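Local coordinates for histidine--tRNA ligase (Staphylococcus aureus, PDB 1QE0) that joins L-histidine to tRNA(His) at the expense of ATP, giving histidyl-tRNA(His), AMP and diphosphate, and works as a homodimer, at the interface of chains A and B. Sequence-based numbering; all coordinates share one arbitrary frame. Chains: chain A/B, Histidine--tRNA ligase.

Contacts 1 and 2 both belong to the two-fold symmetric homodimer interface. The centres of their C-alpha atoms are about 16 Å apart. They share no residue, but strand 43-45 serves both, from opposite subunits: B:Glu44 in contact 1, A:Phe43 in contact 2. Contact 1 is a mixed patch, with a salt bridge beside apolar packing. Contact 2 is built of aromatic and aliphatic side chains and includes a leucine that meets its own copy, A:Leu77 against B:Leu77. Each contact has a twin with the chains exchanged. The stretch round residues 40-45, part of class II motif 1, thus faces the partner subunit in both.

Contact 1: the interface of chains A and B. Residues chain A 4, 8-10; chain B 40-41, 44, 87.
A:Asp10 and B:Arg87 form a salt bridge across the dimer. A:Asp10 closes the RGTQD segment near the N-terminus of the histidyl-tRNA synthetase. B:Thr40, B:Pro41 and B:Glu44 lie in motif 1, the dimer-forming motif of class II synthetases, and B:Arg87 comes from helix 82-91.

The charged contacts centre on the guanidinium group. B:Arg87 NH2 gives a hydrogen bond of 2.6 Å to the carboxylate oxygen A:Asp10 OD2. The acceptor lies in the guanidinium plane and uses the lone pair on the side of OD1. The bond is clearly bent. The carboxylate and guanidinium planes are turned 32° against each other, so the groups are not a flat two-bond pair. On the neighbouring arm, B:Arg87 NH1 bonds to B:Glu44 OE1 at 2.8 Å and forms a salt bridge to B:Glu44 OE2 at 2.6 Å. This bond within chain B also lies near the guanidinium plane and is straighter. B:Glu44 stands behind the arginine and probably sets its rotation. Bends at chi2 (-120°) and chi3 (65°) of B:Arg87 carry its head between the two acids. The guanidinium would favour the ionised form of A:Asp10 and B:Glu44. It would also offset their like charges, with A:Asp10 OD1 and B:Glu44 OE2 5.2 Å apart.

Apolar contacts flank the bridge. A:Ile4 covers one face of the B:Arg87 guanidinium, with A:Ile4 CG1 3.9 Å above the plane toward its rim. The methyl A:Ile4 CG2 lies 3.7 Å from B:Arg87 CZ. The same methyl, A:Ile4 CG2, reaches the proline ring, 3.6 Å from B:Pro41 CG. A:Ile4 lies nearly perpendicular to both side chains. B:Pro41 buries 43 Å² here. The methyl A:Thr8 CG2 also packs on its ring, but that spacing is poorly modelled. A:Asp10 OD1 lies near B:Pro41 CD.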
loop_
_atom_site.group_PDB
_atom_site.type_symbol
_atom_site.label_atom_id
_atom_site.label_comp_id
_atom_site.label_asym_id
_atom_site.label_seq_id
_atom_site.Cartn_x
_atom_site.Cartn_y
_atom_site.Cartn_z
ATOM N N ILE A 4 17.531 -14.241 6.403
ATOM C CA ILE A 4 17.254 -12.889 5.898
ATOM C C ILE A 4 18.442 -11.991 6.259
ATOM O O ILE A 4 19.247 -12.360 7.111
ATOM C CB ILE A 4 16.092 -12.190 6.617
ATOM C CG1 ILE A 4 15.293 -13.077 7.509
ATOM C CG2 ILE A 4 15.087 -11.703 5.657
ATOM C CD1 ILE A 4 14.079 -12.298 8.065
ATOM N N THR A 8 16.561 -6.899 9.172
ATOM C CA THR A 8 15.500 -7.037 8.186
ATOM C C THR A 8 14.538 -8.131 8.714
ATOM O O THR A 8 14.999 -9.088 9.346
ATOM C CB THR A 8 16.155 -7.441 6.814
ATOM O OG1 THR A 8 16.167 -6.345 5.911
ATOM C CG2 THR A 8 15.469 -8.530 6.182
ATOM N N GLN A 9 13.231 -7.972 8.475
ATOM C CA GLN A 9 12.203 -8.929 8.900
ATOM C C GLN A 9 11.170 -9.166 7.783
ATOM O O GLN A 9 10.951 -8.304 6.915
ATOM C CB GLN A 9 11.432 -8.394 10.108
ATOM C CG GLN A 9 10.676 -7.067 9.808
ATOM C CD GLN A 9 9.470 -6.794 10.718
ATOM O OE1 GLN A 9 8.672 -5.871 10.466
ATOM N NE2 GLN A 9 9.328 -7.596 11.775
ATOM N N ASP A 10 10.526 -10.334 7.815
ATOM C CA ASP A 10 9.460 -10.667 6.852
ATOM C C ASP A 10 8.142 -10.399 7.524
ATOM O O ASP A 10 7.987 -10.673 8.718
ATOM C CB ASP A 10 9.386 -12.149 6.529
ATOM C CG ASP A 10 10.630 -12.678 5.982
ATOM O OD1 ASP A 10 11.528 -11.881 5.602
ATOM O OD2 ASP A 10 10.694 -13.920 5.938
ATOM N N THR B 40 8.448 -10.218 1.868
ATOM C CA THR B 40 9.860 -10.457 2.025
ATOM C C THR B 40 10.619 -9.119 1.809
ATOM O O THR B 40 10.112 -8.189 1.187
ATOM C CB THR B 40 10.221 -11.483 0.961
ATOM O OG1 THR B 40 9.951 -12.781 1.476
ATOM C CG2 THR B 40 11.642 -11.362 0.466
ATOM N N PRO B 41 11.824 -8.986 2.372
ATOM C CA PRO B 41 12.602 -7.762 2.211
ATOM C C PRO B 41 12.910 -7.499 0.748
ATOM O O PRO B 41 12.847 -8.394 -0.085
ATOM C CB PRO B 41 13.866 -8.083 2.988
ATOM C CG PRO B 41 13.363 -8.961 4.043
ATOM C CD PRO B 41 12.501 -9.898 3.303
ATOM N N GLU B 44 17.923 -9.752 -0.456
ATOM C CA GLU B 44 18.241 -10.989 0.220
ATOM C C GLU B 44 19.724 -11.228 0.117
ATOM O O GLU B 44 20.434 -10.503 -0.561
ATOM C CB GLU B 44 17.530 -12.117 -0.482
ATOM C CG GLU B 44 16.036 -12.042 -0.326
ATOM C CD GLU B 44 15.539 -12.591 1.011
ATOM O OE1 GLU B 44 16.319 -13.218 1.777
ATOM O OE2 GLU B 44 14.337 -12.410 1.282
ATOM N N ARG B 87 12.920 -19.108 1.004
ATOM C CA ARG B 87 13.889 -18.796 2.035
ATOM C C ARG B 87 13.155 -18.532 3.343
ATOM O O ARG B 87 13.644 -18.880 4.422
ATOM C CB ARG B 87 14.741 -17.589 1.649
ATOM C CG ARG B 87 15.930 -17.397 2.562
ATOM C CD ARG B 87 15.876 -16.071 3.238
ATOM N NE ARG B 87 14.738 -15.958 4.134
ATOM C CZ ARG B 87 13.905 -14.925 4.158
ATOM N NH1 ARG B 87 14.070 -13.911 3.337
ATOM N NH2 ARG B 87 12.902 -14.903 5.015
#

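Contact 2: the interface of chains A and B. Residues chain A 43, 67, 75, 77; chain B 65, 77, 111, 123.
A:Phe43 pushes its ring into a group of chain B side chains made by B:Tyr65, B:Leu77 and B:Phe111. It buries 39 Å². CG sits between the backbone N and the carbonyl carbon (chi1 54°), which directs the ring toward chain B. CE1 and CZ do the touching. A:Phe43 CE1 lies over one face of the B:Tyr65 ring, 4.0 Å above the plane and toward the rim. A:Phe43 CZ comes 3.7 Å from the hydroxyl oxygen B:Tyr65 OH. A:Phe43 CE1 is also 3.7 Å from B:Phe111 CD1, and these two side chains run antiparallel alongside each other. One face of the A:Phe43 ring is covered by A:Ile75 of the same chain, with CD1 over the centre.

B:Leu77, in strand 75-77, buries 24 Å² and uses both methyls. B:Leu77 CD2 lies 3.9 Å from A:Phe43 CE1. B:Leu77 CD1 lies 4.0 Å from A:Leu77 CD1, its own counterpart. The two leucines point opposite ways as they pass, as expected next to the two-fold axis. Within chain B, B:Leu77 CG also covers one face of B:Phe111.

B:Tyr65 buries 23 Å². B:Tyr65 CD2 meets the ring edge of A:Phe67 in the plane of that ring, 3.5 Å from A:Phe67 CE1. The two side chains are nearly perpendicular. A:Ile75 CD1 reaches the tyrosine from the same subunit as A:Phe67, 3.8 Å from B:Tyr65 CE2.

B:Phe111 ends strand 102-111 and belongs to motif 2 of the class II catalytic core. Through A:Phe43 against B:Phe111 the patch ties motif 1 of one subunit to motif 2 of the other, and may link dimer assembly to the shape of the active site.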
loop_
_atom_site.group_PDB
_atom_site.type_symbol
_atom_site.label_atom_id
_atom_site.label_comp_id
_atom_site.label_asym_id
_atom_site.label_seq_id
_atom_site.Cartn_x
_atom_site.Cartn_y
_atom_site.Cartn_z
ATOM N N PHE A 43 14.995 2.919 -5.641
ATOM C CA PHE A 43 16.249 3.632 -5.609
ATOM C C PHE A 43 16.174 4.852 -6.491
ATOM O O PHE A 43 15.354 4.952 -7.397
ATOM C CB PHE A 43 17.460 2.741 -5.975
ATOM C CG PHE A 43 17.333 2.013 -7.285
ATOM C CD1 PHE A 43 17.009 0.666 -7.308
ATOM C CD2 PHE A 43 17.520 2.681 -8.491
ATOM C CE1 PHE A 43 16.869 0.001 -8.522
ATOM C CE2 PHE A 43 17.384 2.038 -9.700
ATOM C CZ PHE A 43 17.059 0.702 -9.728
ATOM N N PHE A 67 25.322 2.080 -4.389
ATOM C CA PHE A 67 26.087 1.152 -5.199
ATOM C C PHE A 67 26.152 1.636 -6.662
ATOM O O PHE A 67 25.155 2.056 -7.245
ATOM C CB PHE A 67 25.623 -0.305 -5.047
ATOM C CG PHE A 67 24.171 -0.508 -5.245
ATOM C CD1 PHE A 67 23.702 -1.092 -6.400
ATOM C CD2 PHE A 67 23.266 -0.080 -4.297
ATOM C CE1 PHE A 67 22.348 -1.248 -6.630
ATOM C CE2 PHE A 67 21.904 -0.230 -4.511
ATOM C CZ PHE A 67 21.445 -0.815 -5.687
ATOM N N ILE A 75 23.600 4.745 -7.641
ATOM C CA ILE A 75 22.188 4.758 -7.267
ATOM C C ILE A 75 22.106 4.549 -5.752
ATOM O O ILE A 75 23.082 4.133 -5.123
ATOM C CB ILE A 75 21.349 3.657 -7.987
ATOM C CG1 ILE A 75 21.862 2.270 -7.622
ATOM C CG2 ILE A 75 21.322 3.892 -9.488
ATOM C CD1 ILE A 75 21.334 1.187 -8.509
ATOM N N LEU A 77 19.360 3.263 -2.463
ATOM C CA LEU A 77 18.091 2.839 -1.942
ATOM C C LEU A 77 17.640 4.051 -1.126
ATOM O O LEU A 77 18.388 4.533 -0.275
ATOM C CB LEU A 77 18.279 1.593 -1.067
ATOM C CG LEU A 77 18.056 0.201 -1.684
ATOM C CD1 LEU A 77 18.588 0.111 -3.071
ATOM C CD2 LEU A 77 18.679 -0.872 -0.795
ATOM N N TYR B 65 21.140 -6.600 -8.947
ATOM C CA TYR B 65 21.776 -5.513 -8.208
ATOM C C TYR B 65 22.352 -6.105 -6.958
ATOM O O TYR B 65 21.633 -6.333 -5.978
ATOM C CB TYR B 65 20.758 -4.424 -7.829
ATOM C CG TYR B 65 20.125 -3.703 -9.001
ATOM C CD1 TYR B 65 19.136 -4.314 -9.781
ATOM C CD2 TYR B 65 20.536 -2.426 -9.343
ATOM C CE1 TYR B 65 18.578 -3.665 -10.873
ATOM C CE2 TYR B 65 19.986 -1.769 -10.441
ATOM C CZ TYR B 65 19.010 -2.386 -11.195
ATOM O OH TYR B 65 18.463 -1.688 -12.244
ATOM N N LEU B 77 19.218 -7.160 -4.606
ATOM C CA LEU B 77 17.866 -6.715 -4.880
ATOM C C LEU B 77 17.239 -7.947 -5.546
ATOM O O LEU B 77 17.733 -8.445 -6.558
ATOM C CB LEU B 77 17.896 -5.474 -5.806
ATOM C CG LEU B 77 17.681 -4.038 -5.234
ATOM C CD1 LEU B 77 18.511 -3.761 -3.979
ATOM C CD2 LEU B 77 17.997 -3.008 -6.306
ATOM N N PHE B 111 13.593 -6.620 -9.140
ATOM C CA PHE B 111 14.682 -5.892 -9.788
ATOM C C PHE B 111 15.609 -6.700 -10.671
ATOM O O PHE B 111 16.430 -7.461 -10.163
ATOM C CB PHE B 111 15.518 -5.241 -8.683
ATOM C CG PHE B 111 14.714 -4.379 -7.792
ATOM C CD1 PHE B 111 14.737 -3.006 -7.933
ATOM C CD2 PHE B 111 13.867 -4.943 -6.871
ATOM C CE1 PHE B 111 13.924 -2.221 -7.177
ATOM C CE2 PHE B 111 13.047 -4.167 -6.108
ATOM C CZ PHE B 111 13.066 -2.805 -6.249
ATOM N N GLN B 123 12.952 -2.064 -12.537
ATOM C CA GLN B 123 12.089 -2.294 -11.372
ATOM C C GLN B 123 10.722 -2.606 -11.925
ATOM O O GLN B 123 10.153 -1.788 -12.664
ATOM C CB GLN B 123 11.972 -1.074 -10.440
ATOM C CG GLN B 123 11.083 -1.366 -9.223
ATOM C CD GLN B 123 11.071 -0.280 -8.132
ATOM O OE1 GLN B 123 12.096 0.284 -7.772
ATOM N NE2 GLN B 123 9.899 -0.047 -7.555
#